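PDB 6ABX: citrate synthase from Metallosphaera sedula, which probably catalyses the condensation of oxaloacetate, acetyl-CoA and water to citrate and CoA, a step of the tricarboxylic acid cycle. Local coordinates for residues R72-D77 / I123-S128; E229-V234 / I279-E284. All blocks are in the same frame, centred on the assembly; numbering follows the deposited sequence.

Contact 1: residues R72-D77 / I123-S128; sequences RSISED and IPTIIS
A buried contact between a loop and a helix joins Arg72 and Ile74, in the link between helices 58-69 and 76-85, to Thr125 and Ile126 on helix 112-134. One hydrogen bond and a patch of aliphatic carbons make it up. Thr125 OG1 donates to Arg72 O at 2.7 Å; the C=O...donor angle is 146° and the hydroxyl stands 18° from the carbonyl plane. The torsion of Thr125 separates its two branches: OG1 is anti to its own carbonyl carbon (chi1 -49°) and serves the loop carbonyl, while CG2 is turned to Ile74. Ile74 and Thr125 run antiparallel alongside each other, with Ile74 CG1 3.9 Å and Ile74 CD1 4.0 Å from Thr125 CG2. The second branch, Ile74 CG2, points toward the start of the helical segment and lies 4.0 Å from Ile126 CG1, the two isoleucines meeting at a slant. Arg72 adds its backbone and CB, but its extended chain leads away, and NH1 bonds to Leu146 O.

Pro124 has no N-H to give and Thr125 N makes no bond to the turn before, which kinks the helix. The carbonyl of Pro124 itself is gripped twice from one turn on, by Ser128 N and Ser128 OG, from opposite faces of its plane. Helix 91-105 packs against Ile126 through Thr98 and Met102. Past the contact, Ser75 is the N-cap of helix 76-85, its OG bonded to Ile78 N. The arrangement is an interhelical loop laid across a proline-kinked helix, in keeping with the largely helical citrate synthase fold.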
ATOM      1  N   ARG A  72       1.305  15.929  17.929  1.00 11.63           N
ATOM      2  CA  ARG A  72       1.334  16.641  16.617  1.00 11.68           C
ATOM      3  C   ARG A  72       2.731  16.921  16.043  1.00 11.99           C
ATOM      4  O   ARG A  72       2.795  17.261  14.834  1.00 12.07           O
ATOM      5  CB  ARG A  72       0.586  17.958  16.706  1.00 11.69           C
ATOM      6  CG  ARG A  72      -0.915  17.811  16.844  1.00 11.82           C
ATOM      7  CD  ARG A  72      -1.522  19.169  17.106  1.00 12.24           C
ATOM      8  NE  ARG A  72      -2.942  19.111  17.293  1.00 11.69           N
ATOM      9  CZ  ARG A  72      -3.662  19.990  17.963  1.00 11.83           C
ATOM     10  NH1 ARG A  72      -3.110  21.139  18.359  1.00 10.86           N
ATOM     11  NH2 ARG A  72      -4.945  19.739  18.176  1.00 12.09           N
ATOM     12  N   SER A  73       3.801  16.841  16.851  1.00 12.98           N
ATOM     13  CA  SER A  73       5.160  17.218  16.414  1.00 13.47           C
ATOM     14  C   SER A  73       5.720  16.161  15.486  1.00 14.03           C
ATOM     15  O   SER A  73       5.445  14.967  15.710  1.00 15.82           O
ATOM     16  CB  SER A  73       6.146  17.358  17.576  1.00 15.42           C
ATOM     17  OG  SER A  73       5.763  18.436  18.348  1.00 22.97           O
ATOM     18  N   ILE A  74       6.521  16.608  14.524  1.00 13.49           N
ATOM     19  CA  ILE A  74       7.199  15.689  13.630  1.00 14.45           C
ATOM     20  C   ILE A  74       8.708  15.710  13.898  1.00 14.76           C
ATOM     21  O   ILE A  74       9.282  16.737  14.317  1.00 13.78           O
ATOM     22  CB  ILE A  74       6.847  15.998  12.169  1.00 15.02           C
ATOM     23  CG1 ILE A  74       7.161  17.448  11.799  1.00 14.07           C
ATOM     24  CG2 ILE A  74       5.394  15.648  11.890  1.00 15.55           C
ATOM     25  CD1 ILE A  74       6.931  17.783  10.318  1.00 15.84           C
ATOM     26  N   SER A  75       9.343  14.608  13.533  1.00 15.14           N
ATOM     27  CA  SER A  75      10.787  14.449  13.743  1.00 15.85           C
ATOM     28  C   SER A  75      11.572  15.409  12.873  1.00 17.90           C
ATOM     29  O   SER A  75      11.105  15.898  11.845  1.00 15.65           O
ATOM     30  CB  SER A  75      11.226  13.034  13.508  1.00 15.88           C
ATOM     31  OG  SER A  75      11.094  12.655  12.137  1.00 15.87           O
ATOM     32  N   GLU A  76      12.809  15.681  13.317  1.00 20.67           N
ATOM     33  CA  GLU A  76      13.700  16.505  12.509  1.00 21.81           C
ATOM     34  C   GLU A  76      13.931  15.899  11.112  1.00 19.65           C
ATOM     35  O   GLU A  76      13.980  16.665  10.103  1.00 18.92           O
ATOM     36  CB  GLU A  76      15.033  16.703  13.254  1.00 27.19           C
ATOM     37  CG  GLU A  76      14.976  17.889  14.180  1.00 37.56           C
ATOM     38  CD  GLU A  76      15.023  19.240  13.484  1.00 45.95           C
ATOM     39  OE1 GLU A  76      15.575  19.308  12.360  1.00 61.52           O
ATOM     40  OE2 GLU A  76      14.532  20.225  14.075  1.00 59.90           O
ATOM     41  N   ASP A  77      14.081  14.571  11.033  1.00 18.91           N
ATOM     42  CA  ASP A  77      14.314  13.870   9.787  1.00 22.53           C
ATOM     43  C   ASP A  77      13.149  14.154   8.828  1.00 18.83           C
ATOM     44  O   ASP A  77      13.324  14.409   7.613  1.00 18.33           O
ATOM     45  CB  ASP A  77      14.480  12.374  10.006  1.00 25.17           C
ATOM     46  CG  ASP A  77      15.911  11.996  10.355  1.00 32.89           C
ATOM     47  OD1 ASP A  77      16.717  12.930  10.646  1.00 34.94           O
ATOM     48  OD2 ASP A  77      16.202  10.782  10.333  1.00 42.67           O
ATOM     49  N   ILE A 123      -0.226  14.249  10.423  1.00 11.19           N
ATOM     50  CA  ILE A 123      -0.373  14.521   9.007  1.00 10.39           C
ATOM     51  C   ILE A 123      -0.592  16.011   8.746  1.00 10.75           C
ATOM     52  O   ILE A 123      -0.008  16.551   7.790  1.00  9.94           O
ATOM     53  CB  ILE A 123      -1.399  13.572   8.362  1.00 10.88           C
ATOM     54  CG1 ILE A 123      -0.731  12.195   8.246  1.00 11.08           C
ATOM     55  CG2 ILE A 123      -1.848  14.128   7.035  1.00 11.24           C
ATOM     56  CD1 ILE A 123      -1.652  11.021   8.004  1.00 11.49           C
ATOM     57  N   PRO A 124      -1.484  16.716   9.467  1.00 10.71           N
ATOM     58  CA  PRO A 124      -1.656  18.155   9.232  1.00 10.76           C
ATOM     59  C   PRO A 124      -0.364  18.941   9.401  1.00 10.56           C
ATOM     60  O   PRO A 124      -0.161  19.951   8.682  1.00 11.31           O
ATOM     61  CB  PRO A 124      -2.721  18.631  10.232  1.00 11.01           C
ATOM     62  CG  PRO A 124      -3.494  17.317  10.516  1.00 11.74           C
ATOM     63  CD  PRO A 124      -2.467  16.216  10.445  1.00 11.31           C
ATOM     64  N   THR A 125       0.502  18.518  10.307  1.00 11.07           N
ATOM     65  CA  THR A 125       1.763  19.210  10.493  1.00 11.41           C
ATOM     66  C   THR A 125       2.609  19.131   9.216  1.00 10.86           C
ATOM     67  O   THR A 125       3.195  20.087   8.766  1.00 11.61           O
ATOM     68  CB  THR A 125       2.518  18.645  11.690  1.00 11.75           C
ATOM     69  OG1 THR A 125       1.580  18.583  12.776  1.00 12.16           O
ATOM     70  CG2 THR A 125       3.764  19.439  12.030  1.00 13.38           C
ATOM     71  N   ILE A 126       2.620  17.948   8.618  1.00 10.79           N
ATOM     72  CA  ILE A 126       3.376  17.701   7.360  1.00 10.56           C
ATOM     73  C   ILE A 126       2.765  18.523   6.231  1.00  9.50           C
ATOM     74  O   ILE A 126       3.470  19.207   5.460  1.00 10.59           O
ATOM     75  CB  ILE A 126       3.375  16.195   7.029  1.00 11.01           C
ATOM     76  CG1 ILE A 126       4.188  15.405   8.063  1.00 11.15           C
ATOM     77  CG2 ILE A 126       3.845  15.926   5.614  1.00 11.94           C
ATOM     78  CD1 ILE A 126       3.968  13.926   8.066  1.00 11.56           C
ATOM     79  N   ILE A 127       1.431  18.481   6.098  1.00  9.28           N
ATOM     80  CA  ILE A 127       0.775  19.180   5.022  1.00  9.49           C
ATOM     81  C   ILE A 127       1.072  20.684   5.118  1.00  9.65           C
ATOM     82  O   ILE A 127       1.349  21.349   4.112  1.00  9.31           O
ATOM     83  CB  ILE A 127      -0.741  18.932   5.041  1.00 10.79           C
ATOM     84  CG1 ILE A 127      -1.020  17.462   4.710  1.00 10.37           C
ATOM     85  CG2 ILE A 127      -1.456  19.859   4.068  1.00 11.94           C
ATOM     86  CD1 ILE A 127      -2.472  17.086   4.879  1.00 10.96           C
ATOM     87  N   SER A 128       0.938  21.204   6.332  1.00 10.48           N
ATOM     88  CA  SER A 128       1.144  22.638   6.609  1.00 10.76           C
ATOM     89  C   SER A 128       2.591  23.066   6.253  1.00 12.58           C
ATOM     90  O   SER A 128       2.779  24.120   5.617  1.00 12.00           O
ATOM     91  CB  SER A 128       0.748  22.947   8.036  1.00 12.34           C
ATOM     92  OG  SER A 128      -0.634  22.695   8.250  1.00 12.61           O
TER

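Contact 2: residues E229-V234 / I279-E284; sequences ETPDNV and IKRLFE
Glu229, which meets Arg281 through its backbone carbonyl, is the first residue to leave helical geometry after helix 220-228, and its positive phi of 76° marks the turn of the chain. Arg281 NH2 lies 2.7 Å from Glu229 O, but the N-H...O angle is only 117°, so the hydrogen bond is weak despite its short length. The oxygen sits oblique to the guanidinium plane, and it also lies 3.3 Å from Arg281 CD. A bend at chi3 (56°) in the arginine chain explains this double approach, since it curls the guanidinium back around the carbonyl. The Glu229 carboxylate does not pair with it: OE2 is 6.2 Å from Arg281 NH2.

After Thr230, Pro231 brings its ring up to the helix, nearly perpendicular to the Arg281 chain, with Pro231 CD 4.1 Å from Arg281 CG. At the neighbouring ring corner, Pro231 CG lies 3.6 Å from Glu284 OE1 and 4.0 Å from Glu284 CB. The other carboxylate oxygen, Glu284 OE2, forms a long, weak salt bridge with Lys280 NZ (3.5 Å), one turn back on the same helix. Pro231 also touches Ile285 and Arg288. Further on, Asn233 ND2 bonds back to Ile228 O, and Val234 begins the next helix, packing on Val289 and Ile292.

With an alanine at Arg281 the donor at Glu229 O is gone, and the carbonyl and the nearby Pro231 ring would probably be less well held against the helix. A short interhelical link thus packs its proline on the side of helix 277-297, against Arg281 methylenes and against CB and one carboxylate oxygen of Glu284. The chemistry implies one poorly aligned bond, while the positive charge just past the C-terminal end of helix 220-228 probably suits its dipole.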
ATOM      1  N   GLU A 229     -14.152  31.026 -15.111  1.00 23.36           N
ATOM      2  CA  GLU A 229     -13.734  32.403 -14.772  1.00 25.65           C
ATOM      3  C   GLU A 229     -14.892  33.292 -14.307  1.00 26.98           C
ATOM      4  O   GLU A 229     -14.773  33.978 -13.279  1.00 25.26           O
ATOM      5  CB  GLU A 229     -13.064  33.114 -15.947  1.00 32.18           C
ATOM      6  CG  GLU A 229     -11.651  32.664 -16.215  1.00 37.56           C
ATOM      7  CD  GLU A 229     -10.828  33.658 -17.018  1.00 46.30           C
ATOM      8  OE1 GLU A 229      -9.989  33.205 -17.819  1.00 53.68           O
ATOM      9  OE2 GLU A 229     -11.032  34.888 -16.841  1.00 51.38           O
ATOM     10  N   THR A 230     -15.969  33.386 -15.090  1.00 24.34           N
ATOM     11  CA  THR A 230     -17.068  34.264 -14.754  1.00 26.31           C
ATOM     12  C   THR A 230     -18.372  33.483 -14.773  1.00 24.73           C
ATOM     13  O   THR A 230     -18.552  32.573 -15.595  1.00 23.28           O
ATOM     14  CB  THR A 230     -17.186  35.431 -15.742  1.00 30.77           C
ATOM     15  OG1 THR A 230     -17.548  34.862 -16.997  1.00 30.84           O
ATOM     16  CG2 THR A 230     -15.914  36.223 -15.949  1.00 31.68           C
ATOM     17  N   PRO A 231     -19.330  33.809 -13.880  1.00 24.25           N
ATOM     18  CA  PRO A 231     -20.624  33.140 -13.879  1.00 23.51           C
ATOM     19  C   PRO A 231     -21.376  33.131 -15.227  1.00 24.72           C
ATOM     20  O   PRO A 231     -22.082  32.125 -15.534  1.00 22.70           O
ATOM     21  CB  PRO A 231     -21.443  33.881 -12.821  1.00 26.14           C
ATOM     22  CG  PRO A 231     -20.422  34.565 -11.928  1.00 25.90           C
ATOM     23  CD  PRO A 231     -19.166  34.748 -12.749  1.00 25.29           C
ATOM     24  N   ASP A 232     -21.207  34.206 -16.013  1.00 25.62           N
ATOM     25  CA  ASP A 232     -21.907  34.387 -17.308  1.00 28.61           C
ATOM     26  C   ASP A 232     -21.351  33.435 -18.373  1.00 25.36           C
ATOM     27  O   ASP A 232     -22.054  33.168 -19.390  1.00 23.97           O
ATOM     28  CB  ASP A 232     -21.780  35.820 -17.838  1.00 32.29           C
ATOM     29  CG  ASP A 232     -22.740  36.807 -17.186  1.00 41.08           C
ATOM     30  OD1 ASP A 232     -23.699  36.357 -16.532  1.00 45.34           O
ATOM     31  OD2 ASP A 232     -22.530  38.027 -17.357  1.00 54.03           O
ATOM     32  N   ASN A 233     -20.144  32.900 -18.142  1.00 22.00           N
ATOM     33  CA  ASN A 233     -19.529  31.954 -19.035  1.00 20.96           C
ATOM     34  C   ASN A 233     -19.901  30.490 -18.699  1.00 17.39           C
ATOM     35  O   ASN A 233     -19.404  29.607 -19.389  1.00 18.66           O
ATOM     36  CB  ASN A 233     -18.011  32.098 -19.012  1.00 21.43           C
ATOM     37  CG  ASN A 233     -17.275  31.377 -20.120  1.00 23.79           C
ATOM     38  OD1 ASN A 233     -17.684  31.413 -21.286  1.00 25.51           O
ATOM     39  ND2 ASN A 233     -16.174  30.717 -19.793  1.00 22.12           N
ATOM     40  N   VAL A 234     -20.743  30.209 -17.697  1.00 15.57           N
ATOM     41  CA  VAL A 234     -20.963  28.832 -17.307  1.00 15.85           C
ATOM     42  C   VAL A 234     -21.641  28.006 -18.428  1.00 16.07           C
ATOM     43  O   VAL A 234     -21.204  26.875 -18.756  1.00 15.22           O
ATOM     44  CB  VAL A 234     -21.809  28.762 -16.037  1.00 15.80           C
ATOM     45  CG1 VAL A 234     -22.438  27.404 -15.874  1.00 15.99           C
ATOM     46  CG2 VAL A 234     -20.981  29.173 -14.834  1.00 17.22           C
ATOM     47  N   ILE A 279     -13.499  34.035  -4.252  1.00 25.01           N
ATOM     48  CA  ILE A 279     -14.179  32.882  -3.753  1.00 25.96           C
ATOM     49  C   ILE A 279     -15.684  33.043  -4.007  1.00 24.77           C
ATOM     50  O   ILE A 279     -16.383  32.096  -4.332  1.00 21.29           O
ATOM     51  CB  ILE A 279     -13.829  32.630  -2.272  1.00 25.85           C
ATOM     52  CG1 ILE A 279     -12.333  32.369  -2.073  1.00 27.78           C
ATOM     53  CG2 ILE A 279     -14.701  31.539  -1.700  1.00 24.87           C
ATOM     54  CD1 ILE A 279     -11.744  31.241  -2.910  1.00 27.59           C
ATOM     55  N   LYS A 280     -16.211  34.266  -3.826  1.00 26.71           N
ATOM     56  CA  LYS A 280     -17.624  34.479  -4.064  1.00 28.91           C
ATOM     57  C   LYS A 280     -17.986  34.116  -5.529  1.00 23.10           C
ATOM     58  O   LYS A 280     -18.980  33.459  -5.789  1.00 21.76           O
ATOM     59  CB  LYS A 280     -17.988  35.940  -3.787  1.00 36.21           C
ATOM     60  CG  LYS A 280     -19.484  36.227  -3.815  1.00 44.68           C
ATOM     61  CD  LYS A 280     -19.917  37.302  -2.834  1.00 50.84           C
ATOM     62  CE  LYS A 280     -21.284  37.026  -2.242  1.00 59.91           C
ATOM     63  NZ  LYS A 280     -22.337  37.095  -3.283  1.00 65.32           N
ATOM     64  N   ARG A 281     -17.155  34.576  -6.450  1.00 24.18           N
ATOM     65  CA  ARG A 281     -17.282  34.353  -7.877  1.00 25.70           C
ATOM     66  C   ARG A 281     -17.253  32.843  -8.139  1.00 21.80           C
ATOM     67  O   ARG A 281     -18.115  32.283  -8.848  1.00 21.75           O
ATOM     68  CB  ARG A 281     -16.135  35.076  -8.575  1.00 27.06           C
ATOM     69  CG  ARG A 281     -16.104  34.944 -10.088  1.00 32.05           C
ATOM     70  CD  ARG A 281     -15.213  35.999 -10.730  1.00 33.92           C
ATOM     71  NE  ARG A 281     -13.840  35.996 -10.231  1.00 38.63           N
ATOM     72  CZ  ARG A 281     -12.888  35.097 -10.547  1.00 40.99           C
ATOM     73  NH1 ARG A 281     -11.632  35.377 -10.271  1.00 42.74           N
ATOM     74  NH2 ARG A 281     -13.166  33.922 -11.104  1.00 41.46           N
ATOM     75  N   LEU A 282     -16.276  32.171  -7.534  1.00 19.11           N
ATOM     76  CA  LEU A 282     -16.096  30.746  -7.768  1.00 18.04           C
ATOM     77  C   LEU A 282     -17.272  29.949  -7.234  1.00 17.45           C
ATOM     78  O   LEU A 282     -17.675  28.940  -7.868  1.00 18.35           O
ATOM     79  CB  LEU A 282     -14.764  30.240  -7.198  1.00 17.45           C
ATOM     80  CG  LEU A 282     -13.492  30.686  -7.910  1.00 19.78           C
ATOM     81  CD1 LEU A 282     -12.271  30.174  -7.163  1.00 20.38           C
ATOM     82  CD2 LEU A 282     -13.424  30.182  -9.338  1.00 21.09           C
ATOM     83  N   PHE A 283     -17.867  30.368  -6.116  1.00 17.81           N
ATOM     84  CA  PHE A 283     -19.062  29.724  -5.634  1.00 20.28           C
ATOM     85  C   PHE A 283     -20.278  29.979  -6.539  1.00 18.21           C
ATOM     86  O   PHE A 283     -21.092  29.083  -6.681  1.00 19.28           O
ATOM     87  CB  PHE A 283     -19.388  30.136  -4.196  1.00 22.62           C
ATOM     88  CG  PHE A 283     -18.706  29.243  -3.199  1.00 24.44           C
ATOM     89  CD1 PHE A 283     -19.287  28.033  -2.857  1.00 27.36           C
ATOM     90  CD2 PHE A 283     -17.486  29.595  -2.639  1.00 29.45           C
ATOM     91  CE1 PHE A 283     -18.644  27.197  -1.962  1.00 27.55           C
ATOM     92  CE2 PHE A 283     -16.838  28.746  -1.754  1.00 26.74           C
ATOM     93  CZ  PHE A 283     -17.432  27.553  -1.417  1.00 27.65           C
ATOM     94  N   GLU A 284     -20.431  31.201  -7.039  1.00 21.27           N
ATOM     95  CA  GLU A 284     -21.516  31.522  -7.997  1.00 22.40           C
ATOM     96  C   GLU A 284     -21.395  30.581  -9.202  1.00 20.28           C
ATOM     97  O   GLU A 284     -22.410  29.968  -9.619  1.00 19.29           O
ATOM     98  CB  GLU A 284     -21.437  32.991  -8.411  1.00 29.11           C
ATOM     99  CG  GLU A 284     -21.784  33.931  -7.268  1.00 35.99           C
ATOM    100  CD  GLU A 284     -21.587  35.422  -7.506  1.00 44.68           C
ATOM    101  OE1 GLU A 284     -21.071  35.805  -8.583  1.00 47.22           O
ATOM    102  OE2 GLU A 284     -21.939  36.204  -6.594  1.00 49.24           O
TER

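Read from the N terminus, the chain first passes through 72-77 and returns at 123-128, so contact 1 closes a loop of 45 intervening residues, 34 of them helical. Contact 2 opens only afterwards, at 229-234, and closes at 279-284 around 44 residues, 21 of them helical. The two closures are therefore in series, neither nested nor crossed. The centres of contact 1 and contact 2 are about 35 Å apart, and the nearest atoms of contact 1 and contact 2 are about 17 Å apart. Contact 1 ties the approach to helix 76-85 to helix 112-134 in a buried setting; contact 2 ties the turn between helices 220-228 and 234-243 to helix 277-297 at the surface. Both lie away from the residues that bind oxaloacetate and acetyl-CoA.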